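Local coordinates for endonuclease II (Enterobacteria phage t4, PDB 2WSH), which nicks and cleaves cytosine-containing host DNA as a magnesium-dependent, sequence-specific GIY-YIG endonuclease, contributing to the host-DNA degradation that supplies nucleotides for phage DNA synthesis, at residues Y44-D50 and S95-A101; E51-I55 and F132-N137. The protein carries 1 engineered substitution. Residues are numbered along the deposited sequence.

Interaction 1: residues Y44-D50 and S95-A101; sequences YAIAIND and SKVEFYA. With PO4 (phosphate ion), chain E.
Strands 44-48 and 97-101 run antiparallel, their axes 4.5 Å apart at 158°, with Tyr44 opposite Ala101 and Ile48 opposite Val97. Ala45/Tyr100 and Ala47/Glu98 are the hydrogen-bonded pairs, each closed by two N-H...O bonds of 2.8 Å; Asn49 N to Lys96 O (2.9 Å) and Lys96 N to Asn49 OD1 (3.1 Å) extend the pairing past the strand end. On one face bulky Tyr44, Ile46 and Ile48 stand beside Phe99 and Val97. The Phe99 ring (chi1 m) lies beside Ile46, Phe99 CE1 3.4 Å from Ile46 CG1, and turns its CD1 edge toward Tyr44 (Phe99 CD1 to Tyr44 CD1, 3.9 Å), while Ile48 (m, m) sets CD1 3.5 Å from Val97 CG2. The other face is shallow along Ala45 and Ala47, and the Tyr100 ring (chi1 m) leans along it, CE2 4.3 Å from Ala47 CB; Met8 of helix 8-14 packs there too. At the turn Lys96 NZ bridges Asp50 OD1 (2.8 Å), and Glu98 pairs with Lys19. Tyr44 takes the p rotamer and donates from OH to phosphate O4 (2.5 Å, very short). These are central strands of the GIY-YIG sheet, the first carrying near its start a tyrosine that reaches the phosphate site.

Interaction 2: residues E51-I55 and F132-N137; sequences ELVYI and FNPPWN. With PO4 (phosphate ion), chain E.
Pro134 sits at the apolar centre, its CG 3.9 Å from Ile55 CG1 and 4.3 Å from Leu52 CD2; Leu52 (t, p) also presses CD2 to within 3.6 Å of Phe132 CD2. Beyond this, Trp136 (chi1 m) lays its indole against the strand: Val53 CG2 stands 3.4 Å from the centroid of the six-membered ring, nearly on its normal, a CH-pi contact. Tyr54 CD1 lies 3.7 Å from Trp136 CB. Val53 and Tyr54 form a classic beta bulge facing Ile46, with Val53 at phi/psi -116/-19. Segment 132-137 leaves helix 121-132 through Asn133, at positive phi, then makes a type I turn over Pro134-Asn137. Trp136 N donates to Val53 O (2.9 Å). At the polar edge the Asn137 amide reads one residue twice: Ile55 N to OD1, 2.9 Å, and ND2 to Ile55 O, 3.0 Å. Tyr54 OH donates to phosphate O1 (2.5 Å, very short). One asparagine side chain thus satisfies both backbone groups of Ile55, standing in for a neighbouring strand.

Overall arrangement
Interactions 1 and 2, with centres 10 Å apart, share the hairpin of strands 42-48 and 51-58: its first strand pairs with 97-101 and its second is covered by 132-137, so the segments alternate along the chain. The hairpin joins them through probable hydrogen bonds, Ile46 O to Val53 N (2.9 Å) and Ile46 N to Tyr54 O (3.0 Å), and Ala45 CB packs 3.7 Å from Leu52 CD1. Tyr44 OH lies 3.5 Å from Tyr54 CE2, and both tyrosines bind one phosphate, probably from the crystallisation liquor, which Arg64 and Lys83 also hold. Such a site is consistent with a DNA phosphate position in the GIY-YIG catalytic domain.

Interaction 1: residues Y44-D50 and S95-A101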
loop_
_atom_site.group_PDB
_atom_site.type_symbol
_atom_site.label_atom_id
_atom_site.label_comp_id
_atom_site.label_asym_id
_atom_site.label_seq_id
_atom_site.Cartn_x
_atom_site.Cartn_y
_atom_site.Cartn_z
ATOM N N TYR A 44 -0.758 1.944 -21.657
ATOM C CA TYR A 44 -0.184 1.797 -22.983
ATOM C C TYR A 44 0.078 3.141 -23.633
ATOM O O TYR A 44 -0.548 4.142 -23.297
ATOM C CB TYR A 44 -1.017 0.866 -23.872
ATOM C CG TYR A 44 -2.344 1.404 -24.365
ATOM C CD1 TYR A 44 -2.440 2.034 -25.599
ATOM C CD2 TYR A 44 -3.505 1.238 -23.620
ATOM C CE1 TYR A 44 -3.650 2.503 -26.072
ATOM C CE2 TYR A 44 -4.723 1.710 -24.084
ATOM C CZ TYR A 44 -4.785 2.339 -25.313
ATOM O OH TYR A 44 -5.983 2.806 -25.789
ATOM N N ALA A 45 1.038 3.158 -24.544
ATOM C CA ALA A 45 1.423 4.382 -25.212
ATOM C C ALA A 45 1.382 4.151 -26.709
ATOM O O ALA A 45 1.865 3.134 -27.204
ATOM C CB ALA A 45 2.816 4.811 -24.773
ATOM N N ILE A 46 0.779 5.087 -27.428
ATOM C CA ILE A 46 0.807 5.044 -28.875
ATOM C C ILE A 46 1.858 6.026 -29.351
ATOM O O ILE A 46 1.880 7.177 -28.907
ATOM C CB ILE A 46 -0.558 5.412 -29.479
ATOM C CG1 ILE A 46 -1.645 4.505 -28.907
ATOM C CG2 ILE A 46 -0.514 5.315 -31.002
ATOM C CD1 ILE A 46 -3.001 4.697 -29.555
ATOM N N ALA A 47 2.735 5.562 -30.239
ATOM C CA ALA A 47 3.807 6.394 -30.776
ATOM C C ALA A 47 3.746 6.435 -32.292
ATOM O O ALA A 47 3.582 5.404 -32.944
ATOM C CB ALA A 47 5.167 5.876 -30.321
ATOM N N ILE A 48 3.868 7.638 -32.841
ATOM C CA ILE A 48 3.860 7.848 -34.281
ATOM C C ILE A 48 5.191 8.478 -34.672
ATOM O O ILE A 48 5.527 9.573 -34.216
ATOM C CB ILE A 48 2.707 8.781 -34.711
ATOM C CG1 ILE A 48 1.366 8.283 -34.162
ATOM C CG2 ILE A 48 2.643 8.888 -36.225
ATOM C CD1 ILE A 48 0.899 6.970 -34.765
ATOM N N ASN A 49 5.951 7.779 -35.505
ATOM C CA ASN A 49 7.297 8.216 -35.838
ATOM C C ASN A 49 8.116 8.461 -34.568
ATOM O O ASN A 49 8.836 9.453 -34.456
ATOM C CB ASN A 49 7.243 9.456 -36.730
ATOM C CG ASN A 49 6.484 9.201 -38.020
ATOM O OD1 ASN A 49 6.529 8.098 -38.567
ATOM N ND2 ASN A 49 5.777 10.214 -38.508
ATOM N N ASP A 50 7.959 7.557 -33.603
ATOM C CA ASP A 50 8.709 7.593 -32.347
ATOM C C ASP A 50 8.251 8.683 -31.377
ATOM O O ASP A 50 8.896 8.916 -30.357
ATOM C CB ASP A 50 10.209 7.737 -32.624
ATOM C CG ASP A 50 10.761 6.592 -33.445
ATOM O OD1 ASP A 50 10.508 5.423 -33.081
ATOM O OD2 ASP A 50 11.448 6.860 -34.452
ATOM N N SER A 95 3.424 6.642 -42.014
ATOM C CA SER A 95 4.138 6.780 -40.749
ATOM C C SER A 95 4.251 5.456 -40.002
ATOM O O SER A 95 3.538 4.499 -40.305
ATOM C CB SER A 95 3.446 7.816 -39.865
ATOM O OG SER A 95 3.464 9.092 -40.479
ATOM N N LYS A 96 5.154 5.411 -39.027
ATOM C CA LYS A 96 5.322 4.229 -38.188
ATOM C C LYS A 96 4.442 4.340 -36.948
ATOM O O LYS A 96 4.482 5.351 -36.253
ATOM C CB LYS A 96 6.781 4.085 -37.761
ATOM C CG LYS A 96 7.099 2.748 -37.109
ATOM C CD LYS A 96 8.233 2.876 -36.107
ATOM C CE LYS A 96 9.355 3.747 -36.644
ATOM N NZ LYS A 96 10.333 4.114 -35.578
ATOM N N VAL A 97 3.661 3.301 -36.669
ATOM C CA VAL A 97 2.719 3.325 -35.549
ATOM C C VAL A 97 3.032 2.223 -34.547
ATOM O O VAL A 97 2.889 1.035 -34.851
ATOM C CB VAL A 97 1.263 3.145 -36.028
ATOM C CG1 VAL A 97 0.310 3.121 -34.835
ATOM C CG2 VAL A 97 0.879 4.240 -37.013
ATOM N N GLU A 98 3.444 2.618 -33.347
ATOM C CA GLU A 98 3.875 1.661 -32.337
ATOM C C GLU A 98 3.070 1.757 -31.050
ATOM O O GLU A 98 2.631 2.836 -30.653
ATOM C CB GLU A 98 5.360 1.862 -32.020
ATOM C CG GLU A 98 6.283 1.643 -33.204
ATOM C CD GLU A 98 7.720 2.011 -32.891
ATOM O OE1 GLU A 98 7.974 3.181 -32.536
ATOM O OE2 GLU A 98 8.597 1.130 -33.004
ATOM N N PHE A 99 2.878 0.612 -30.410
ATOM C CA PHE A 99 2.279 0.552 -29.088
ATOM C C PHE A 99 3.313 0.077 -28.077
ATOM O O PHE A 99 3.989 -0.928 -28.299
ATOM C CB PHE A 99 1.091 -0.410 -29.088
ATOM C CG PHE A 99 -0.115 0.122 -29.797
ATOM C CD1 PHE A 99 -1.138 0.723 -29.088
ATOM C CD2 PHE A 99 -0.226 0.026 -31.174
ATOM C CE1 PHE A 99 -2.255 1.215 -29.738
ATOM C CE2 PHE A 99 -1.336 0.521 -31.828
ATOM C CZ PHE A 99 -2.351 1.116 -31.109
ATOM N N TYR A 100 3.434 0.811 -26.975
ATOM C CA TYR A 100 4.265 0.404 -25.851
ATOM C C TYR A 100 3.377 0.083 -24.656
ATOM O O TYR A 100 2.268 0.601 -24.544
ATOM C CB TYR A 100 5.229 1.522 -25.465
ATOM C CG TYR A 100 6.374 1.731 -26.427
ATOM C CD1 TYR A 100 7.676 1.396 -26.068
ATOM C CD2 TYR A 100 6.160 2.271 -27.689
ATOM C CE1 TYR A 100 8.731 1.590 -26.941
ATOM C CE2 TYR A 100 7.208 2.467 -28.569
ATOM C CZ TYR A 100 8.491 2.125 -28.189
ATOM O OH TYR A 100 9.539 2.319 -29.059
ATOM N N ALA A 101 3.867 -0.760 -23.756
ATOM C CA ALA A 101 3.114 -1.101 -22.555
ATOM C C ALA A 101 3.960 -0.935 -21.303
ATOM O O ALA A 101 5.125 -1.330 -21.278
ATOM C CB ALA A 101 2.585 -2.517 -22.649
HETATM P P PO4 E . -9.117 3.534 -24.416
HETATM O O1 PO4 E . -8.141 4.595 -23.966
HETATM O O2 PO4 E . -9.885 3.006 -23.227
HETATM O O3 PO4 E . -10.089 4.087 -25.434
HETATM O O4 PO4 E . -8.310 2.428 -25.047
HETATM O O HOH W 1 6.417 5.159 -33.876
#

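Interaction 2: residues E51-I55 and F132-N137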
loop_
_atom_site.group_PDB
_atom_site.type_symbol
_atom_site.label_atom_id
_atom_site.label_comp_id
_atom_site.label_asym_id
_atom_site.label_seq_id
_atom_site.Cartn_x
_atom_site.Cartn_y
_atom_site.Cartn_z
ATOM N N GLU A 51 7.139 9.342 -31.686
ATOM C CA GLU A 51 6.668 10.449 -30.862
ATOM C C GLU A 51 5.357 10.091 -30.174
ATOM O O GLU A 51 4.416 9.618 -30.812
ATOM C CB GLU A 51 6.546 11.731 -31.686
ATOM C CG GLU A 51 7.871 12.162 -32.308
ATOM C CD GLU A 51 7.782 13.478 -33.059
ATOM O OE1 GLU A 51 7.035 14.375 -32.614
ATOM O OE2 GLU A 51 8.470 13.615 -34.094
ATOM N N LEU A 52 5.315 10.296 -28.862
ATOM C CA LEU A 52 4.153 9.953 -28.056
ATOM C C LEU A 52 2.935 10.769 -28.477
ATOM O O LEU A 52 2.981 11.997 -28.481
ATOM C CB LEU A 52 4.455 10.213 -26.580
ATOM C CG LEU A 52 3.361 9.885 -25.561
ATOM C CD1 LEU A 52 3.125 8.389 -25.519
ATOM C CD2 LEU A 52 3.742 10.407 -24.183
ATOM N N VAL A 53 1.845 10.089 -28.823
ATOM C CA VAL A 53 0.612 10.788 -29.167
ATOM C C VAL A 53 -0.535 10.490 -28.208
ATOM O O VAL A 53 -1.505 11.241 -28.144
ATOM C CB VAL A 53 0.163 10.504 -30.615
ATOM C CG1 VAL A 53 1.243 10.928 -31.593
ATOM C CG2 VAL A 53 -0.194 9.027 -30.796
ATOM N N TYR A 54 -0.428 9.402 -27.452
ATOM C CA TYR A 54 -1.547 8.986 -26.613
ATOM C C TYR A 54 -1.148 8.072 -25.462
ATOM O O TYR A 54 -0.345 7.157 -25.628
ATOM C CB TYR A 54 -2.606 8.283 -27.465
ATOM C CG TYR A 54 -3.854 7.889 -26.705
ATOM C CD1 TYR A 54 -4.797 8.843 -26.342
ATOM C CD2 TYR A 54 -4.094 6.563 -26.357
ATOM C CE1 TYR A 54 -5.944 8.490 -25.653
ATOM C CE2 TYR A 54 -5.239 6.198 -25.668
ATOM C CZ TYR A 54 -6.159 7.168 -25.318
ATOM O OH TYR A 54 -7.303 6.821 -24.635
ATOM N N ILE A 55 -1.730 8.332 -24.296
ATOM C CA ILE A 55 -1.586 7.455 -23.141
ATOM C C ILE A 55 -2.947 6.862 -22.808
ATOM O O ILE A 55 -3.905 7.594 -22.557
ATOM C CB ILE A 55 -1.078 8.219 -21.905
ATOM C CG1 ILE A 55 0.390 8.608 -22.075
ATOM C CG2 ILE A 55 -1.250 7.372 -20.645
ATOM C CD1 ILE A 55 1.340 7.438 -21.966
ATOM N N PHE A 132 2.777 14.648 -19.924
ATOM C CA PHE A 132 3.158 14.767 -21.330
ATOM C C PHE A 132 2.160 15.533 -22.201
ATOM O O PHE A 132 2.500 15.955 -23.304
ATOM C CB PHE A 132 3.399 13.381 -21.937
ATOM C CG PHE A 132 4.513 12.620 -21.285
ATOM C CD1 PHE A 132 5.796 13.143 -21.247
ATOM C CD2 PHE A 132 4.284 11.375 -20.724
ATOM C CE1 PHE A 132 6.828 12.443 -20.650
ATOM C CE2 PHE A 132 5.311 10.668 -20.127
ATOM C CZ PHE A 132 6.585 11.204 -20.087
ATOM N N ASN A 133 0.934 15.708 -21.715
ATOM C CA ASN A 133 -0.118 16.295 -22.544
ATOM C C ASN A 133 -0.131 15.688 -23.946
ATOM O O ASN A 133 -0.025 16.416 -24.934
ATOM C CB ASN A 133 0.072 17.809 -22.669
ATOM C CG ASN A 133 -0.044 18.528 -21.341
ATOM O OD1 ASN A 133 -1.100 18.523 -20.704
ATOM N ND2 ASN A 133 1.044 19.163 -20.920
ATOM N N PRO A 134 -0.258 14.355 -24.042
ATOM C CA PRO A 134 -0.261 13.758 -25.381
ATOM C C PRO A 134 -1.399 14.349 -26.209
ATOM O O PRO A 134 -2.468 14.605 -25.666
ATOM C CB PRO A 134 -0.505 12.269 -25.109
ATOM C CG PRO A 134 -0.191 12.076 -23.651
ATOM C CD PRO A 134 -0.542 13.365 -22.991
ATOM N N PRO A 135 -1.166 14.564 -27.512
ATOM C CA PRO A 135 -2.098 15.261 -28.408
ATOM C C PRO A 135 -3.471 14.600 -28.480
ATOM O O PRO A 135 -4.492 15.290 -28.551
ATOM C CB PRO A 135 -1.407 15.159 -29.773
ATOM C CG PRO A 135 0.029 14.927 -29.459
ATOM C CD PRO A 135 0.028 14.088 -28.227
ATOM N N TRP A 136 -3.496 13.273 -28.464
ATOM C CA TRP A 136 -4.738 12.533 -28.667
ATOM C C TRP A 136 -5.561 12.370 -27.397
ATOM O O TRP A 136 -6.669 11.844 -27.440
ATOM C CB TRP A 136 -4.435 11.157 -29.251
ATOM C CG TRP A 136 -3.848 11.214 -30.612
ATOM C CD1 TRP A 136 -3.450 12.330 -31.292
ATOM C CD2 TRP A 136 -3.557 10.100 -31.456
ATOM N NE1 TRP A 136 -2.945 11.978 -32.520
ATOM C CE2 TRP A 136 -2.998 10.613 -32.645
ATOM C CE3 TRP A 136 -3.728 8.718 -31.330
ATOM C CZ2 TRP A 136 -2.600 9.793 -33.697
ATOM C CZ3 TRP A 136 -3.335 7.904 -32.376
ATOM C CH2 TRP A 136 -2.779 8.446 -33.545
ATOM N N ASN A 137 -5.012 12.804 -26.269
ATOM C CA ASN A 137 -5.733 12.746 -25.004
ATOM C C ASN A 137 -6.586 13.992 -24.800
ATOM O O ASN A 137 -6.062 15.071 -24.529
ATOM C CB ASN A 137 -4.760 12.587 -23.838
ATOM C CG ASN A 137 -4.209 11.178 -23.731
ATOM O OD1 ASN A 137 -3.108 10.889 -24.206
ATOM N ND2 ASN A 137 -4.984 10.287 -23.125
HETATM P P PO4 E . -9.117 3.534 -24.416
HETATM O O1 PO4 E . -8.141 4.595 -23.966
HETATM O O2 PO4 E . -9.885 3.006 -23.227
HETATM O O3 PO4 E . -10.089 4.087 -25.434
HETATM O O4 PO4 E . -8.310 2.428 -25.047
#